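Local coordinates for protein CRISPR-associated endoribonuclease Cse3 (Thermus thermophilus, PDB 2Y8W) that cleaves CRISPR transcripts to release crRNA and holds on to the processed RNA, probably as part of the Cascade ribonucleoprotein complex, at residues A[47-52]-A[64-69]; A[9-14]-A[80-85]. One frame throughout, in Å; residues are numbered along the deposited sequence.

Interaction 1: A[47-52]-A[64-69]; sequences RLLWRL and LVQTLT. With nucleotides of chain B.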
# COMPACT_ATOMS: atom_id res chain seq x y z
N ARG A 47 0.41 9.17 -8.05
CA ARG A 47 1.01 8.44 -6.94
C ARG A 47 0.33 7.08 -6.91
O ARG A 47 -0.75 6.93 -6.33
CB ARG A 47 0.77 9.17 -5.62
CG ARG A 47 0.95 8.31 -4.36
CD ARG A 47 2.42 8.00 -4.05
NE ARG A 47 2.93 6.83 -4.78
CZ ARG A 47 4.21 6.47 -4.77
NH1 ARG A 47 5.09 7.20 -4.10
NH2 ARG A 47 4.61 5.39 -5.45
N LEU A 48 0.93 6.10 -7.59
CA LEU A 48 0.35 4.76 -7.62
C LEU A 48 0.64 4.10 -6.29
O LEU A 48 1.74 4.21 -5.75
CB LEU A 48 0.92 3.92 -8.76
CG LEU A 48 0.15 2.62 -9.05
CD1 LEU A 48 0.21 2.26 -10.53
CD2 LEU A 48 0.70 1.48 -8.23
N LEU A 49 -0.37 3.42 -5.75
CA LEU A 49 -0.19 2.65 -4.54
C LEU A 49 -0.85 1.32 -4.79
O LEU A 49 -1.81 1.24 -5.54
CB LEU A 49 -0.90 3.33 -3.37
CG LEU A 49 -0.41 4.73 -2.99
CD1 LEU A 49 -1.35 5.32 -1.94
CD2 LEU A 49 1.02 4.64 -2.48
N TRP A 50 -0.36 0.26 -4.15
CA TRP A 50 -1.00 -1.04 -4.32
C TRP A 50 -0.80 -1.89 -3.08
O TRP A 50 0.08 -1.62 -2.26
CB TRP A 50 -0.46 -1.76 -5.57
CG TRP A 50 1.02 -1.92 -5.61
CD1 TRP A 50 1.95 -0.98 -6.01
CD2 TRP A 50 1.75 -3.08 -5.26
NE1 TRP A 50 3.21 -1.50 -5.91
CE2 TRP A 50 3.12 -2.79 -5.45
CE3 TRP A 50 1.39 -4.34 -4.79
CZ2 TRP A 50 4.12 -3.72 -5.20
CZ3 TRP A 50 2.38 -5.26 -4.53
CH2 TRP A 50 3.74 -4.95 -4.73
N ARG A 51 -1.63 -2.91 -2.95
CA ARG A 51 -1.42 -3.90 -1.90
C ARG A 51 -1.73 -5.28 -2.45
O ARG A 51 -2.76 -5.49 -3.10
CB ARG A 51 -2.29 -3.62 -0.68
CG ARG A 51 -2.17 -4.69 0.43
CD ARG A 51 -3.05 -4.38 1.64
NE ARG A 51 -4.47 -4.33 1.28
CZ ARG A 51 -5.18 -3.21 1.21
NH1 ARG A 51 -4.62 -2.04 1.50
NH2 ARG A 51 -6.46 -3.26 0.84
N LEU A 52 -0.82 -6.22 -2.22
CA LEU A 52 -1.14 -7.62 -2.45
C LEU A 52 -1.99 -8.08 -1.27
O LEU A 52 -1.52 -8.09 -0.13
CB LEU A 52 0.14 -8.44 -2.55
CG LEU A 52 -0.09 -9.96 -2.55
CD1 LEU A 52 -0.91 -10.40 -3.77
CD2 LEU A 52 1.24 -10.69 -2.47
N LEU A 64 -4.78 -5.00 -5.16
CA LEU A 64 -5.59 -3.79 -5.21
C LEU A 64 -4.69 -2.64 -5.62
O LEU A 64 -3.65 -2.42 -5.01
CB LEU A 64 -6.22 -3.50 -3.85
CG LEU A 64 -7.18 -2.31 -3.80
CD1 LEU A 64 -8.42 -2.57 -4.66
CD2 LEU A 64 -7.58 -1.96 -2.35
N VAL A 65 -5.09 -1.90 -6.63
CA VAL A 65 -4.26 -0.80 -7.11
C VAL A 65 -5.04 0.49 -7.03
O VAL A 65 -6.13 0.58 -7.57
CB VAL A 65 -3.79 -1.01 -8.56
CG1 VAL A 65 -2.75 0.06 -8.94
CG2 VAL A 65 -3.20 -2.41 -8.76
N GLN A 66 -4.48 1.48 -6.35
CA GLN A 66 -5.07 2.80 -6.30
C GLN A 66 -4.24 3.77 -7.12
O GLN A 66 -3.01 3.80 -6.99
CB GLN A 66 -5.12 3.32 -4.87
CG GLN A 66 -5.82 4.65 -4.76
CD GLN A 66 -5.97 5.10 -3.32
OE1 GLN A 66 -6.91 4.71 -2.64
NE2 GLN A 66 -5.04 5.92 -2.86
N THR A 67 -4.90 4.56 -7.95
CA THR A 67 -4.23 5.59 -8.73
C THR A 67 -5.00 6.91 -8.65
O THR A 67 -6.21 6.93 -8.42
CB THR A 67 -4.06 5.14 -10.21
OG1 THR A 67 -5.34 4.79 -10.75
CG2 THR A 67 -3.13 3.93 -10.29
N LEU A 68 -4.28 8.02 -8.82
CA LEU A 68 -4.91 9.33 -8.78
C LEU A 68 -5.53 9.63 -10.13
O LEU A 68 -6.49 10.39 -10.22
CB LEU A 68 -3.88 10.40 -8.44
CG LEU A 68 -3.19 10.19 -7.08
CD1 LEU A 68 -2.34 11.39 -6.72
CD2 LEU A 68 -4.22 9.90 -6.00
N THR A 69 -4.98 9.01 -11.16
CA THR A 69 -5.51 9.21 -12.51
C THR A 69 -6.06 7.90 -13.04
O THR A 69 -5.80 6.83 -12.48
CB THR A 69 -4.44 9.77 -13.46
OG1 THR A 69 -3.46 8.77 -13.75
CG2 THR A 69 -3.77 10.99 -12.84
P DG B 17 8.21 6.60 -6.09
OP1 DG B 17 7.45 6.62 -7.36
OP2 DG B 17 7.54 6.11 -4.87
O5' DG B 17 9.53 5.73 -6.23
C5' DG B 17 10.45 5.92 -7.27
C4' DG B 17 11.70 5.09 -7.05
O4' DG B 17 12.24 5.35 -5.71
C3' DG B 17 11.59 3.57 -7.06
O3' DG B 17 11.54 2.90 -8.30
C2' DG B 17 12.86 3.16 -6.35
C1' DG B 17 13.02 4.24 -5.31
N9 DG B 17 12.82 3.75 -3.94
C8 DG B 17 11.74 3.79 -3.09
N7 DG B 17 12.02 3.20 -1.95
C5 DG B 17 13.34 2.75 -2.08
C6 DG B 17 14.21 2.04 -1.20
O6 DG B 17 13.96 1.65 -0.06
N1 DG B 17 15.47 1.79 -1.76
C2 DG B 17 15.86 2.18 -3.01
N2 DG B 17 17.12 1.85 -3.38
N3 DG B 17 15.06 2.83 -3.84
C4 DG B 17 13.84 3.08 -3.31
P G B 16 6.42 9.32 -1.42
OP1 G B 16 5.18 9.33 -2.25
OP2 G B 16 6.53 8.34 -0.31
O5' G B 16 7.70 9.20 -2.34
C5' G B 16 7.86 10.04 -3.46
C4' G B 16 9.19 9.80 -4.12
O4' G B 16 10.26 10.01 -3.17
C3' G B 16 9.45 8.39 -4.62
O3' G B 16 8.75 8.09 -5.82
C2' G B 16 10.96 8.42 -4.78
O2' G B 16 11.32 9.19 -5.92
C1' G B 16 11.36 9.20 -3.53
N9 G B 16 11.68 8.31 -2.41
C8 G B 16 10.93 8.01 -1.29
N7 G B 16 11.53 7.14 -0.51
C5 G B 16 12.73 6.86 -1.16
C6 G B 16 13.80 5.99 -0.82
O6 G B 16 13.92 5.26 0.17
N1 G B 16 14.80 6.02 -1.78
C2 G B 16 14.79 6.78 -2.93
N2 G B 16 15.85 6.67 -3.76
N3 G B 16 13.81 7.59 -3.26
C4 G B 16 12.82 7.57 -2.34
O HOH W 1 -2.94 6.96 -4.67
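Leu49 and Gln66 lock the two strands together with paired backbone hydrogen bonds, Leu49 N to Gln66 O at 2.9 Å and Gln66 N to Leu49 O at 2.8 Å; Arg51 and Leu64 repeat the pairing further along. The apolar packing gathers round Leu48, Thr67 and Val65. Leu48 turns CG to the side remote from its own N (chi1 -167°), setting CD1 beside Thr67 CG2 (3.7 Å) and bringing CD2 to Val65 CG1 (3.8 Å). The Trp50 indole leads away from Val65 to pack with Pro26, Met29 and Leu33 of helix 26-34. This is the hairpin of strands 49-52 and 62-67 in a ferredoxin-like domain, as in other Cas6-type RAMP proteins, with 49-52 at the edge of the sheet. On the other face Gln66 runs alongside Leu49, and its NE2 donates to Leu196 O. Arg51 lies beside Leu64 in the same way, its charge paired with Glu53.

Beyond the strand ends the fit is looser. A water bridges Arg47 O and Gln66 NE2, and Leu68 CD1 only brushes Arg47 CB at 4.0 Å. Bends at chi2 and chi3 turn the Arg47 guanidinium so that NE and NH2 both grip Leu48 O. Outward, in the guanidinium plane, NH1 donates to G16 OP1 and DG17 OP2 of chain B, each 2.8 Å away, bracing two successive phosphates of the bound strand.

Interaction 2: A[9-14]-A[80-85]; sequences KLVLNP and YAQVFP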
# COMPACT_ATOMS: atom_id res chain seq x y z
N LYS A 9 -9.07 -3.65 -9.13
CA LYS A 9 -8.76 -4.97 -8.58
C LYS A 9 -8.20 -5.87 -9.67
O LYS A 9 -8.85 -6.09 -10.69
CB LYS A 9 -10.00 -5.63 -7.98
CG LYS A 9 -9.72 -7.02 -7.43
CD LYS A 9 -10.85 -7.52 -6.53
CE LYS A 9 -10.99 -6.65 -5.28
NZ LYS A 9 -12.00 -7.20 -4.33
N LEU A 10 -7.00 -6.39 -9.44
CA LEU A 10 -6.39 -7.33 -10.36
C LEU A 10 -6.40 -8.69 -9.69
O LEU A 10 -6.04 -8.80 -8.53
CB LEU A 10 -4.94 -6.93 -10.65
CG LEU A 10 -4.73 -5.55 -11.27
CD1 LEU A 10 -3.26 -5.27 -11.52
CD2 LEU A 10 -5.52 -5.45 -12.58
N VAL A 11 -6.83 -9.71 -10.43
CA VAL A 11 -6.71 -11.07 -9.93
C VAL A 11 -5.63 -11.79 -10.73
O VAL A 11 -5.85 -12.16 -11.88
CB VAL A 11 -8.04 -11.83 -10.02
CG1 VAL A 11 -7.90 -13.23 -9.43
CG2 VAL A 11 -9.14 -11.05 -9.30
N LEU A 12 -4.47 -11.98 -10.11
CA LEU A 12 -3.31 -12.47 -10.85
C LEU A 12 -3.37 -13.96 -11.12
O LEU A 12 -4.00 -14.72 -10.38
CB LEU A 12 -2.00 -12.07 -10.16
CG LEU A 12 -1.40 -10.75 -10.68
CD1 LEU A 12 -2.32 -9.58 -10.35
CD2 LEU A 12 -0.01 -10.52 -10.11
N ASN A 13 -2.70 -14.35 -12.19
CA ASN A 13 -2.70 -15.72 -12.67
C ASN A 13 -1.38 -16.42 -12.32
O ASN A 13 -0.35 -16.15 -12.93
CB ASN A 13 -2.95 -15.73 -14.18
CG ASN A 13 -2.93 -17.11 -14.77
OD1 ASN A 13 -2.95 -18.11 -14.05
ND2 ASN A 13 -2.88 -17.19 -16.10
N PRO A 14 -1.41 -17.31 -11.33
CA PRO A 14 -0.25 -18.08 -10.89
C PRO A 14 0.44 -18.83 -12.04
O PRO A 14 1.63 -19.13 -11.95
CB PRO A 14 -0.84 -19.08 -9.89
CG PRO A 14 -2.11 -18.44 -9.41
CD PRO A 14 -2.63 -17.66 -10.57
N TYR A 80 -1.94 -12.47 -17.74
CA TYR A 80 -1.31 -12.01 -16.49
C TYR A 80 -2.31 -11.90 -15.34
O TYR A 80 -2.00 -12.28 -14.20
CB TYR A 80 -0.65 -10.66 -16.74
CG TYR A 80 -0.02 -9.99 -15.53
CD1 TYR A 80 1.30 -10.26 -15.16
CD2 TYR A 80 -0.72 -9.04 -14.78
CE1 TYR A 80 1.90 -9.62 -14.07
CE2 TYR A 80 -0.13 -8.40 -13.69
CZ TYR A 80 1.18 -8.70 -13.35
OH TYR A 80 1.76 -8.06 -12.28
N ALA A 81 -3.48 -11.35 -15.62
CA ALA A 81 -4.48 -11.12 -14.59
C ALA A 81 -5.85 -10.94 -15.22
O ALA A 81 -5.96 -10.56 -16.38
CB ALA A 81 -4.11 -9.87 -13.76
N GLN A 82 -6.88 -11.24 -14.44
CA GLN A 82 -8.22 -10.78 -14.77
C GLN A 82 -8.33 -9.39 -14.17
O GLN A 82 -7.97 -9.17 -13.01
CB GLN A 82 -9.28 -11.69 -14.17
CG GLN A 82 -9.17 -13.14 -14.62
CD GLN A 82 -10.03 -14.07 -13.80
OE1 GLN A 82 -10.38 -13.76 -12.65
NE2 GLN A 82 -10.39 -15.21 -14.37
N VAL A 83 -8.81 -8.45 -14.98
CA VAL A 83 -8.82 -7.05 -14.58
C VAL A 83 -10.26 -6.55 -14.41
O VAL A 83 -11.05 -6.58 -15.35
CB VAL A 83 -8.08 -6.18 -15.61
CG1 VAL A 83 -8.17 -4.70 -15.24
CG2 VAL A 83 -6.62 -6.62 -15.70
N PHE A 84 -10.59 -6.14 -13.20
CA PHE A 84 -11.88 -5.51 -12.94
C PHE A 84 -11.78 -4.05 -13.38
O PHE A 84 -10.74 -3.42 -13.22
CB PHE A 84 -12.25 -5.63 -11.47
CG PHE A 84 -12.67 -7.02 -11.08
CD1 PHE A 84 -11.72 -7.99 -10.81
CD2 PHE A 84 -14.01 -7.36 -11.03
CE1 PHE A 84 -12.11 -9.27 -10.46
CE2 PHE A 84 -14.41 -8.64 -10.69
CZ PHE A 84 -13.45 -9.60 -10.40
N PRO A 85 -12.86 -3.51 -13.96
CA PRO A 85 -12.78 -2.16 -14.50
C PRO A 85 -12.34 -1.19 -13.41
O PRO A 85 -12.88 -1.24 -12.32
CB PRO A 85 -14.23 -1.85 -14.90
CG PRO A 85 -14.91 -3.19 -14.99
CD PRO A 85 -14.23 -4.05 -13.97
O HOH W 2 -11.63 -2.69 -10.18
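This is an antiparallel strand pairing at the margin of the four-stranded ferredoxin-like sheet, where Val11 of central strand 5-12 pairs with Gln82 of outermost strand 81-89. The neighbours on this ladder are distant in the chain, and the strand order of the fold brings 5-12 against 81-89. Val11 N reaches Gln82 O at 2.9 Å in an almost straight bond (179° at the hydrogen), and Gln82 N returns one to Val11 O. Phe84 N to Lys9 O continues the ladder on one side; on the other, Asn13 N, just beyond its strand, approaches Tyr80 O from above the carbonyl plane.

One face of the pairing is inward and apolar. Leu10 pushes CD2 against Val83 CG2 (3.5 Å), and Leu12 CD1 settles on Ala81 CB (3.9 Å). A chi1 of 176° carries the Tyr80 ring to lie alongside Leu12, whose CD2 is 3.7 Å from Tyr80 OH. Met29 of helix 26-34 and Ala19 of helix 17-24 close over this pair.

The outer face is sparser. The Phe84 ring offers its edge to Val11, with CE1 3.7 Å from Val11 CG2, while Lys9 O lies near the ring plane, 3.4 Å from Phe84 CD1. Lys9 aligns its aliphatic stem with the ring and sends its amine away. A water accepts from Lys9 N and donates to Pro85 O, linking the two backbones beside the Phe84-Lys9 bond.

Cohesion across the pair therefore rests mainly on main-chain bonds and hydrocarbon. Tyr80 OH is hydrogen-bonded to Asp22 of helix 17-24, whereas Asn13 ND2 reaches back across to Gly79 O, lengthening the pairing by a side-chain bond, and its OD1 takes Ala15 N.

Overall arrangement
Both interactions build the same antiparallel sheet, in the order 49-52, 62-67, 5-12, 81-89, so interaction 1 pairs one outer strand and interaction 2 the other. Their centres lie 14 Å apart, and they meet where Val65 CG2 packs on Leu10 CD1 at 4.0 Å; Leu33 of helix 26-34 touches Leu10 of one and Leu48 and Trp50 of the other. Interaction 1 is the more central and buried, yet one end reaches the nucleic acid through an arginine; its second face mixes leucines with Gln66 and Arg51. Interaction 2 sits farther out, about 17 Å from the centre of the chain, with one face sealed by helices and the other largely exposed.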